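PDB 2I5H: DUF655 domain-containing protein, which is of unknown function but, as a DUF655 protein related to helix-hairpin-helix families, may bind nucleic acid. Local coordinates for residues A[22-27]-A[46-51]; A[67-72]-A[103-108]; A[52-57]-A[86-91]. One frame throughout, in Å; residues are numbered along the deposited sequence.

Interaction 1 of 3, residues A[22-27]-A[46-51]; sequences YVLDFM and QVVGER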
loop_
_atom_site.group_PDB
_atom_site.type_symbol
_atom_site.label_atom_id
_atom_site.label_comp_id
_atom_site.label_asym_id
_atom_site.label_seq_id
_atom_site.Cartn_x
_atom_site.Cartn_y
_atom_site.Cartn_z
ATOM N N TYR A 22 -6.804 -5.300 1.640
ATOM C CA TYR A 22 -6.259 -6.525 1.068
ATOM C C TYR A 22 -5.526 -7.324 2.144
ATOM O O TYR A 22 -4.796 -6.765 2.968
ATOM C CB TYR A 22 -5.322 -6.179 -0.094
ATOM C CG TYR A 22 -6.045 -5.807 -1.377
ATOM C CD1 TYR A 22 -6.192 -6.735 -2.409
ATOM C CD2 TYR A 22 -6.581 -4.535 -1.556
ATOM C CE1 TYR A 22 -6.853 -6.403 -3.593
ATOM C CE2 TYR A 22 -7.246 -4.189 -2.739
ATOM C CZ TYR A 22 -7.375 -5.129 -3.750
ATOM O OH TYR A 22 -8.008 -4.789 -4.924
ATOM N N VAL A 23 -5.738 -8.637 2.140
ATOM C CA VAL A 23 -5.137 -9.521 3.121
ATOM C C VAL A 23 -3.632 -9.702 2.948
ATOM O O VAL A 23 -3.153 -10.019 1.860
ATOM C CB VAL A 23 -5.813 -10.913 3.090
ATOM C CG1 VAL A 23 -5.129 -11.845 4.068
ATOM C CG2 VAL A 23 -7.291 -10.777 3.415
ATOM N N LEU A 24 -2.903 -9.495 4.037
ATOM C CA LEU A 24 -1.456 -9.643 4.055
ATOM C C LEU A 24 -1.064 -10.964 4.699
ATOM O O LEU A 24 -0.072 -11.586 4.315
ATOM C CB LEU A 24 -0.813 -8.508 4.858
ATOM C CG LEU A 24 -1.041 -7.064 4.405
ATOM C CD1 LEU A 24 -0.482 -6.109 5.456
ATOM C CD2 LEU A 24 -0.366 -6.830 3.063
ATOM N N ASP A 25 -1.849 -11.382 5.687
ATOM C CA ASP A 25 -1.568 -12.603 6.425
ATOM C C ASP A 25 -2.809 -13.030 7.202
ATOM O O ASP A 25 -3.483 -12.193 7.810
ATOM C CB ASP A 25 -0.394 -12.329 7.382
ATOM C CG ASP A 25 0.086 -13.571 8.113
ATOM O OD1 ASP A 25 0.076 -14.667 7.520
ATOM O OD2 ASP A 25 0.496 -13.440 9.281
ATOM N N PHE A 26 -3.122 -14.321 7.155
ATOM C CA PHE A 26 -4.267 -14.851 7.894
ATOM C C PHE A 26 -3.789 -15.851 8.946
ATOM O O PHE A 26 -3.020 -16.776 8.643
ATOM C CB PHE A 26 -5.279 -15.520 6.953
ATOM C CG PHE A 26 -6.411 -16.213 7.678
ATOM C CD1 PHE A 26 -7.149 -15.539 8.661
ATOM C CD2 PHE A 26 -6.718 -17.544 7.406
ATOM C CE1 PHE A 26 -8.173 -16.186 9.362
ATOM C CE2 PHE A 26 -7.745 -18.204 8.102
ATOM C CZ PHE A 26 -8.474 -17.522 9.083
ATOM N N MET A 27 -4.240 -15.652 10.184
ATOM C CA MET A 27 -3.870 -16.511 11.309
ATOM C C MET A 27 -5.103 -17.163 11.930
ATOM O O MET A 27 -5.777 -16.563 12.780
ATOM C CB MET A 27 -3.159 -15.691 12.386
ATOM C CG MET A 27 -1.858 -15.061 11.930
ATOM S SD MET A 27 -1.268 -13.787 13.065
ATOM C CE MET A 27 -2.046 -12.355 12.376
ATOM N N GLN A 46 -4.167 -9.619 9.042
ATOM C CA GLN A 46 -3.589 -8.291 9.008
ATOM C C GLN A 46 -3.851 -7.848 7.579
ATOM O O GLN A 46 -3.582 -8.588 6.628
ATOM C CB GLN A 46 -2.097 -8.319 9.340
ATOM C CG GLN A 46 -1.830 -8.771 10.763
ATOM C CD GLN A 46 -0.399 -8.540 11.195
ATOM O OE1 GLN A 46 0.526 -8.640 10.389
ATOM N NE2 GLN A 46 -0.207 -8.244 12.476
ATOM N N VAL A 47 -4.410 -6.655 7.427
ATOM C CA VAL A 47 -4.752 -6.156 6.108
ATOM C C VAL A 47 -4.233 -4.751 5.853
ATOM O O VAL A 47 -3.847 -4.036 6.778
ATOM C CB VAL A 47 -6.288 -6.168 5.910
ATOM C CG1 VAL A 47 -6.832 -7.563 6.164
ATOM C CG2 VAL A 47 -6.959 -5.159 6.858
ATOM N N VAL A 48 -4.209 -4.368 4.581
ATOM C CA VAL A 48 -3.770 -3.035 4.202
ATOM C C VAL A 48 -4.897 -2.389 3.395
ATOM O O VAL A 48 -5.396 -2.980 2.435
ATOM C CB VAL A 48 -2.435 -3.076 3.386
ATOM C CG1 VAL A 48 -2.581 -3.935 2.124
ATOM C CG2 VAL A 48 -2.011 -1.664 3.021
ATOM N N GLY A 49 -5.324 -1.202 3.825
ATOM C CA GLY A 49 -6.396 -0.485 3.141
ATOM C C GLY A 49 -6.037 -0.091 1.718
ATOM O O GLY A 49 -4.919 0.352 1.458
ATOM N N GLU A 50 -6.983 -0.230 0.789
ATOM C CA GLU A 50 -6.699 0.095 -0.608
ATOM C C GLU A 50 -6.682 1.580 -0.958
ATOM O O GLU A 50 -6.181 1.957 -2.013
ATOM C CB GLU A 50 -7.676 -0.629 -1.551
ATOM C CG GLU A 50 -9.145 -0.307 -1.340
ATOM C CD GLU A 50 -10.020 -0.744 -2.519
ATOM O OE1 GLU A 50 -9.693 -1.752 -3.177
ATOM O OE2 GLU A 50 -11.046 -0.082 -2.776
ATOM N N ARG A 51 -7.207 2.424 -0.081
ATOM C CA ARG A 51 -7.242 3.854 -0.365
ATOM C C ARG A 51 -6.036 4.618 0.182
ATOM O O ARG A 51 -5.337 5.317 -0.562
ATOM C CB ARG A 51 -8.530 4.463 0.196
ATOM C CG ARG A 51 -8.680 5.956 -0.058
ATOM C CD ARG A 51 -9.961 6.488 0.567
ATOM N NE ARG A 51 -11.148 5.869 -0.016
ATOM C CZ ARG A 51 -11.556 6.062 -1.267
ATOM N NH1 ARG A 51 -10.873 6.861 -2.077
ATOM N NH2 ARG A 51 -12.647 5.451 -1.710
#
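Gln46, Tyr22 and Val48 carry most of this antiparallel strand pairing, in which a classic beta bulge lets Leu24 and Asp25 both face Gln46. The pairing joins strands 20-27 and 44-49, neighbours in the five-stranded antiparallel sheet. Tyr22 and Val48 form a hydrogen-bonded pair: Tyr22 N gives to Val48 O at 2.8 Å, and Val48 N returns a bond to Tyr22 O. At the bulge Gln46 O takes a bond from Leu24 N at 2.8 Å and a weak one from Asp25 N at 3.4 Å. Gln46 N closes the site by giving to Asp25 O. Gln46 CG meets Met27 CE; beyond it the extended chain carries the amide to its partners. OE1 is held by the backbone N of Thr95, NE2 by Glu57 and the Asp93 carbonyl. Val48 CG1 sits between the backbone N and the carbonyl carbon (chi1 58°), where it touches Leu24 CD2 at 3.8 Å. Helix 96-111 packs on the face that carries Tyr22, Val48 and Gln46, with Val105 against both Tyr22 and Val48. At the other end of the pairing, Glu50 lies at the edge of the Tyr22 ring. There Glu50 OE1, salt-bridged to Arg71, comes within 3.5 Å of Tyr22 CE2.

Interaction 2 of 3, residues A[67-72]-A[103-108]; sequences LVMDRV and PYVIEH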
loop_
_atom_site.group_PDB
_atom_site.type_symbol
_atom_site.label_atom_id
_atom_site.label_comp_id
_atom_site.label_asym_id
_atom_site.label_seq_id
_atom_site.Cartn_x
_atom_site.Cartn_y
_atom_site.Cartn_z
ATOM N N LEU A 67 -7.355 -15.597 1.853
ATOM C CA LEU A 67 -6.088 -15.823 1.170
ATOM C C LEU A 67 -5.329 -14.511 1.029
ATOM O O LEU A 67 -5.937 -13.451 0.966
ATOM C CB LEU A 67 -6.350 -16.376 -0.233
ATOM C CG LEU A 67 -7.212 -17.636 -0.296
ATOM C CD1 LEU A 67 -7.682 -17.892 -1.725
ATOM C CD2 LEU A 67 -6.402 -18.806 0.241
ATOM N N VAL A 68 -4.003 -14.589 0.981
ATOM C CA VAL A 68 -3.199 -13.389 0.778
ATOM C C VAL A 68 -3.677 -12.794 -0.555
ATOM O O VAL A 68 -3.950 -13.539 -1.501
ATOM C CB VAL A 68 -1.696 -13.736 0.678
ATOM C CG1 VAL A 68 -0.895 -12.498 0.299
ATOM C CG2 VAL A 68 -1.204 -14.302 2.004
ATOM N N MET A 69 -3.794 -11.467 -0.615
ATOM C CA MET A 69 -4.245 -10.747 -1.810
ATOM C C MET A 69 -5.768 -10.639 -1.934
ATOM O O MET A 69 -6.273 -9.961 -2.831
ATOM C CB MET A 69 -3.668 -11.376 -3.089
ATOM C CG MET A 69 -2.154 -11.264 -3.221
ATOM S SD MET A 69 -1.570 -9.724 -3.999
ATOM C CE MET A 69 -1.467 -10.244 -5.707
ATOM N N ASP A 70 -6.504 -11.311 -1.051
ATOM C CA ASP A 70 -7.964 -11.216 -1.082
ATOM C C ASP A 70 -8.370 -9.791 -0.717
ATOM O O ASP A 70 -7.745 -9.149 0.139
ATOM C CB ASP A 70 -8.610 -12.164 -0.064
ATOM C CG ASP A 70 -8.921 -13.530 -0.635
ATOM O OD1 ASP A 70 -8.604 -13.786 -1.815
ATOM O OD2 ASP A 70 -9.482 -14.354 0.113
ATOM N N ARG A 71 -9.424 -9.303 -1.360
ATOM C CA ARG A 71 -9.942 -7.974 -1.086
ATOM C C ARG A 71 -11.146 -8.182 -0.174
ATOM O O ARG A 71 -12.077 -8.912 -0.520
ATOM C CB ARG A 71 -10.368 -7.292 -2.389
ATOM C CG ARG A 71 -10.933 -5.897 -2.214
ATOM C CD ARG A 71 -11.255 -5.269 -3.562
ATOM N NE ARG A 71 -11.674 -3.875 -3.439
ATOM C CZ ARG A 71 -12.891 -3.425 -3.726
ATOM N NH1 ARG A 71 -13.831 -4.259 -4.155
ATOM N NH2 ARG A 71 -13.165 -2.135 -3.596
ATOM N N VAL A 72 -11.127 -7.558 0.999
ATOM C CA VAL A 72 -12.223 -7.720 1.940
ATOM C C VAL A 72 -12.885 -6.405 2.300
ATOM O O VAL A 72 -12.244 -5.355 2.350
ATOM C CB VAL A 72 -11.754 -8.409 3.245
ATOM C CG1 VAL A 72 -11.279 -9.821 2.939
ATOM C CG2 VAL A 72 -10.633 -7.591 3.901
ATOM N N PRO A 103 4.890 -5.308 0.165
ATOM C CA PRO A 103 5.213 -4.685 -1.124
ATOM C C PRO A 103 4.464 -5.267 -2.325
ATOM O O PRO A 103 4.092 -4.531 -3.239
ATOM C CB PRO A 103 6.735 -4.852 -1.224
ATOM C CG PRO A 103 6.992 -6.100 -0.431
ATOM C CD PRO A 103 6.083 -5.928 0.767
ATOM N N TYR A 104 4.243 -6.580 -2.321
ATOM C CA TYR A 104 3.534 -7.239 -3.416
ATOM C C TYR A 104 2.062 -6.862 -3.443
ATOM O O TYR A 104 1.479 -6.682 -4.513
ATOM C CB TYR A 104 3.666 -8.759 -3.296
ATOM C CG TYR A 104 5.083 -9.243 -3.459
ATOM C CD1 TYR A 104 5.711 -9.209 -4.702
ATOM C CD2 TYR A 104 5.815 -9.691 -2.362
ATOM C CE1 TYR A 104 7.041 -9.610 -4.847
ATOM C CE2 TYR A 104 7.138 -10.093 -2.492
ATOM C CZ TYR A 104 7.745 -10.047 -3.742
ATOM O OH TYR A 104 9.056 -10.441 -3.871
ATOM N N VAL A 105 1.459 -6.752 -2.265
ATOM C CA VAL A 105 0.051 -6.395 -2.162
ATOM C C VAL A 105 -0.163 -4.924 -2.541
ATOM O O VAL A 105 -1.112 -4.594 -3.251
ATOM C CB VAL A 105 -0.478 -6.685 -0.736
ATOM C CG1 VAL A 105 -1.919 -6.232 -0.596
ATOM C CG2 VAL A 105 -0.383 -8.184 -0.455
ATOM N N ILE A 106 0.721 -4.043 -2.082
ATOM C CA ILE A 106 0.601 -2.628 -2.425
ATOM C C ILE A 106 0.708 -2.468 -3.944
ATOM O O ILE A 106 -0.036 -1.698 -4.553
ATOM C CB ILE A 106 1.700 -1.783 -1.743
ATOM C CG1 ILE A 106 1.435 -1.711 -0.236
ATOM C CG2 ILE A 106 1.728 -0.377 -2.340
ATOM C CD1 ILE A 106 2.496 -0.959 0.544
ATOM N N GLU A 107 1.631 -3.205 -4.551
ATOM C CA GLU A 107 1.822 -3.146 -5.997
ATOM C C GLU A 107 0.535 -3.567 -6.700
ATOM O O GLU A 107 0.133 -2.967 -7.694
ATOM C CB GLU A 107 2.970 -4.064 -6.409
ATOM C CG GLU A 107 3.339 -3.990 -7.880
ATOM C CD GLU A 107 4.482 -4.922 -8.228
ATOM O OE1 GLU A 107 4.311 -6.148 -8.070
ATOM O OE2 GLU A 107 5.551 -4.431 -8.648
ATOM N N HIS A 108 -0.111 -4.599 -6.166
ATOM C CA HIS A 108 -1.359 -5.106 -6.718
ATOM C C HIS A 108 -2.417 -4.010 -6.666
ATOM O O HIS A 108 -3.129 -3.767 -7.641
ATOM C CB HIS A 108 -1.833 -6.314 -5.902
ATOM C CG HIS A 108 -3.097 -6.933 -6.412
ATOM N ND1 HIS A 108 -3.145 -7.687 -7.565
ATOM C CD2 HIS A 108 -4.359 -6.916 -5.921
ATOM C CE1 HIS A 108 -4.382 -8.107 -7.762
ATOM N NE2 HIS A 108 -5.138 -7.654 -6.778
#
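Met69 and Val105 mark the closest approach of the two backbones, their CA atoms 6.1 Å apart, where a type II beta turn from Leu67 to Asp70 meets helix 96-111. The turn leads into the edge strand 71-73 of the sheet, so the contact joins that edge to the helix packed beside it. Met69 stands at the third position of the turn with a positive phi of 85°. The backbone bond from Asp70 N to Leu67 O closes the turn. A second bond, from Leu67 N to Asp70 OD2 at 3.0 Å, braces it; the donor lies well above the carboxylate plane.

The Met69 side chain does most of the touching. It bends at chi2 (-87°) and again at chi3, which carries CE over one face of the His108 imidazole. Met69 CE lies 3.6 Å from His108 ND1 and 3.8 Å from His108 CG. The sulfur is also close to the ring: Met69 SD is 4.4 Å from the His108 ring centroid, 28° off the ring normal, an oblique Met-aromatic contact. Met69 SD also rests 3.9 Å from His108 CB and 4.0 Å from Val105 CG2. At the margin, Val68 CG1 just reaches Val105 CG2 at 4.4 Å.

His108 also meets the Tyr22 ring, the two planes steeply inclined. Val105 packs on Tyr22 and Leu24 of strand 20-27. Backbone bonds tie Met69 and Asp70 to Val23 of that strand; Val23 N gives to Asp70 O. The contact is small and lies at the surface. Its chemistry is apolar and sulfur-aromatic: the turn's backbone bonds go within itself and to strand 20-27, not to the helix. The turn therefore probably meets the helix through van der Waals and sulfur-aromatic contact, with the bent thioether fitted against the imidazole and the valine.

Interaction 3 of 3, residues A[52-57]-A[86-91]; sequences NFTLLE and KRRLRY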
loop_
_atom_site.group_PDB
_atom_site.type_symbol
_atom_site.label_atom_id
_atom_site.label_comp_id
_atom_site.label_asym_id
_atom_site.label_seq_id
_atom_site.Cartn_x
_atom_site.Cartn_y
_atom_site.Cartn_z
ATOM N N ASN A 52 -5.793 4.476 1.481
ATOM C CA ASN A 52 -4.692 5.179 2.138
ATOM C C ASN A 52 -3.617 4.253 2.697
ATOM O O ASN A 52 -2.710 4.701 3.399
ATOM C CB ASN A 52 -5.257 6.052 3.258
ATOM C CG ASN A 52 -6.318 7.021 2.756
ATOM O OD1 ASN A 52 -7.265 7.345 3.468
ATOM N ND2 ASN A 52 -6.156 7.490 1.525
ATOM N N PHE A 53 -3.729 2.963 2.387
ATOM C CA PHE A 53 -2.764 1.964 2.836
ATOM C C PHE A 53 -2.634 1.860 4.349
ATOM O O PHE A 53 -1.544 1.654 4.891
ATOM C CB PHE A 53 -1.415 2.247 2.181
ATOM C CG PHE A 53 -1.492 2.277 0.686
ATOM C CD1 PHE A 53 -1.512 1.093 -0.047
ATOM C CD2 PHE A 53 -1.640 3.487 0.014
ATOM C CE1 PHE A 53 -1.685 1.115 -1.432
ATOM C CE2 PHE A 53 -1.814 3.520 -1.370
ATOM C CZ PHE A 53 -1.837 2.330 -2.094
ATOM N N THR A 54 -3.773 1.980 5.020
ATOM C CA THR A 54 -3.833 1.879 6.471
ATOM C C THR A 54 -3.621 0.416 6.851
ATOM O O THR A 54 -4.211 -0.471 6.237
ATOM C CB THR A 54 -5.213 2.322 6.985
ATOM O OG1 THR A 54 -5.505 3.630 6.478
ATOM C CG2 THR A 54 -5.237 2.348 8.511
ATOM N N LEU A 55 -2.772 0.161 7.841
ATOM C CA LEU A 55 -2.529 -1.209 8.290
ATOM C C LEU A 55 -3.489 -1.512 9.430
ATOM O O LEU A 55 -3.549 -0.772 10.421
ATOM C CB LEU A 55 -1.093 -1.384 8.786
ATOM C CG LEU A 55 0.030 -1.081 7.791
ATOM C CD1 LEU A 55 1.373 -1.364 8.469
ATOM C CD2 LEU A 55 -0.115 -1.937 6.544
ATOM N N LEU A 56 -4.227 -2.609 9.296
ATOM C CA LEU A 56 -5.205 -2.988 10.304
ATOM C C LEU A 56 -5.157 -4.462 10.665
ATOM O O LEU A 56 -4.791 -5.310 9.850
ATOM C CB LEU A 56 -6.628 -2.680 9.791
ATOM C CG LEU A 56 -6.988 -1.240 9.406
ATOM C CD1 LEU A 56 -8.314 -1.202 8.643
ATOM C CD2 LEU A 56 -7.076 -0.398 10.657
ATOM N N GLU A 57 -5.528 -4.757 11.905
ATOM C CA GLU A 57 -5.624 -6.133 12.344
ATOM C C GLU A 57 -7.130 -6.293 12.557
ATOM O O GLU A 57 -7.763 -5.451 13.202
ATOM C CB GLU A 57 -4.867 -6.347 13.651
ATOM C CG GLU A 57 -4.893 -7.781 14.128
ATOM C CD GLU A 57 -3.705 -8.119 15.014
ATOM O OE1 GLU A 57 -2.559 -8.155 14.507
ATOM O OE2 GLU A 57 -3.920 -8.342 16.214
ATOM N N LYS A 86 -9.981 -4.754 14.836
ATOM C CA LYS A 86 -9.388 -4.735 16.173
ATOM C C LYS A 86 -8.579 -3.479 16.495
ATOM O O LYS A 86 -8.805 -2.822 17.520
ATOM C CB LYS A 86 -8.486 -5.964 16.363
ATOM C CG LYS A 86 -9.128 -7.308 16.027
ATOM C CD LYS A 86 -10.262 -7.679 16.970
ATOM C CE LYS A 86 -9.751 -8.136 18.327
ATOM N NZ LYS A 86 -10.871 -8.628 19.183
ATOM N N ARG A 87 -7.639 -3.142 15.622
ATOM C CA ARG A 87 -6.781 -1.992 15.872
ATOM C C ARG A 87 -5.907 -1.661 14.679
ATOM O O ARG A 87 -5.607 -2.522 13.848
ATOM C CB ARG A 87 -5.871 -2.293 17.060
ATOM C CG ARG A 87 -5.040 -3.560 16.866
ATOM C CD ARG A 87 -4.281 -3.983 18.134
ATOM N NE ARG A 87 -3.814 -5.370 18.040
ATOM C CZ ARG A 87 -3.078 -5.986 18.964
ATOM N NH1 ARG A 87 -2.708 -5.347 20.069
ATOM N NH2 ARG A 87 -2.703 -7.248 18.781
ATOM N N ARG A 88 -5.508 -0.400 14.602
ATOM C CA ARG A 88 -4.629 0.050 13.549
ATOM C C ARG A 88 -3.223 -0.391 13.964
ATOM O O ARG A 88 -2.893 -0.407 15.152
ATOM C CB ARG A 88 -4.699 1.571 13.410
ATOM C CG ARG A 88 -3.824 2.100 12.301
ATOM C CD ARG A 88 -4.146 3.546 11.978
ATOM N NE ARG A 88 -3.242 4.055 10.955
ATOM C CZ ARG A 88 -3.376 5.229 10.352
ATOM N NH1 ARG A 88 -4.385 6.032 10.665
ATOM N NH2 ARG A 88 -2.493 5.597 9.434
ATOM N N LEU A 89 -2.398 -0.731 12.981
ATOM C CA LEU A 89 -1.051 -1.226 13.249
ATOM C C LEU A 89 0.068 -0.340 12.731
ATOM O O LEU A 89 -0.115 0.411 11.787
ATOM C CB LEU A 89 -0.880 -2.602 12.600
ATOM C CG LEU A 89 -1.916 -3.685 12.916
ATOM C CD1 LEU A 89 -1.681 -4.893 12.014
ATOM C CD2 LEU A 89 -1.823 -4.072 14.380
ATOM N N ARG A 90 1.234 -0.449 13.369
ATOM C CA ARG A 90 2.428 0.257 12.927
ATOM C C ARG A 90 3.118 -0.803 12.071
ATOM O O ARG A 90 2.767 -1.982 12.131
ATOM C CB ARG A 90 3.353 0.600 14.099
ATOM C CG ARG A 90 2.757 1.518 15.133
ATOM C CD ARG A 90 3.609 1.505 16.408
ATOM N NE ARG A 90 3.667 0.171 16.996
ATOM C CZ ARG A 90 4.275 -0.128 18.140
ATOM N NH1 ARG A 90 4.892 0.821 18.837
ATOM N NH2 ARG A 90 4.258 -1.378 18.593
ATOM N N TYR A 91 4.104 -0.402 11.282
ATOM C CA TYR A 91 4.800 -1.376 10.457
ATOM C C TYR A 91 5.394 -2.512 11.298
ATOM O O TYR A 91 5.371 -3.674 10.890
ATOM C CB TYR A 91 5.919 -0.702 9.669
ATOM C CG TYR A 91 6.657 -1.673 8.783
ATOM C CD1 TYR A 91 6.130 -2.063 7.554
ATOM C CD2 TYR A 91 7.874 -2.221 9.185
ATOM C CE1 TYR A 91 6.802 -2.978 6.740
ATOM C CE2 TYR A 91 8.551 -3.131 8.386
ATOM C CZ TYR A 91 8.016 -3.505 7.167
ATOM O OH TYR A 91 8.695 -4.398 6.365
HETATM O O HOH W 1 -1.469 1.981 9.784
#
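Leu55, Leu89 and Glu57 make the tight part of this contact, an antiparallel pairing of strand 55-60 with the edge strand 82-88. Leu89 N gives to Leu55 O at 2.8 Å, and the two CB atoms lie 4.0 Å apart. Beyond them Leu89 CD1 and CD2 pack on Glu57 CB. Glu57 N bonds to Arg87 O, while Glu57 O takes Lys86 N and, weakly, Arg87 N: a classic beta bulge.

The outer side is looser and lined with arginines. Arg88 runs extended past Thr54, whose CG2 lies over one face of the guanidinium, 3.6 Å from NE. A water accepts from Arg88 NE and Leu55 N and donates to Leu89 O, beside the direct Leu89 N bond.

The Glu57 carboxylate joins the two sides. Arg87 NH2 meets Glu57 OE2 at 3.0 Å, syn but tilted from the carboxylate plane, the planes 72° apart, and OE1 accepts from His31 and Gln46. An alanine in place of Glu57 would probably leave the Arg87 guanidinium without its carboxylate mate and deprive His31 and Gln46 of a shared acceptor. With donors at both oxygens, the buried carboxylate is probably stabilised as the anion, linking the sheet interior to a charged edge.

Overall arrangement
From the N terminus, strand 20-27 is met first. Interaction 1 closes a loop of 18 residues, almost without regular structure, by bringing strand 44-49 back beside it. The chain then enters 52-57, which pairs with strand 44-49 through Val47 and Leu56. Segment 67-72 follows before 86-91 completes interaction 3, closing a loop of 28 residues; helix 96-111 then completes interaction 2, closing one of 30. Interactions 2 and 3 therefore cross, while interaction 1 precedes both. Interactions 1 and 3 extend one antiparallel sheet towards edge strand 82-88; interaction 2 fastens the opposite edge, 71-73, to the helix. Ile106 packs on Phe53 between interactions 2 and 3.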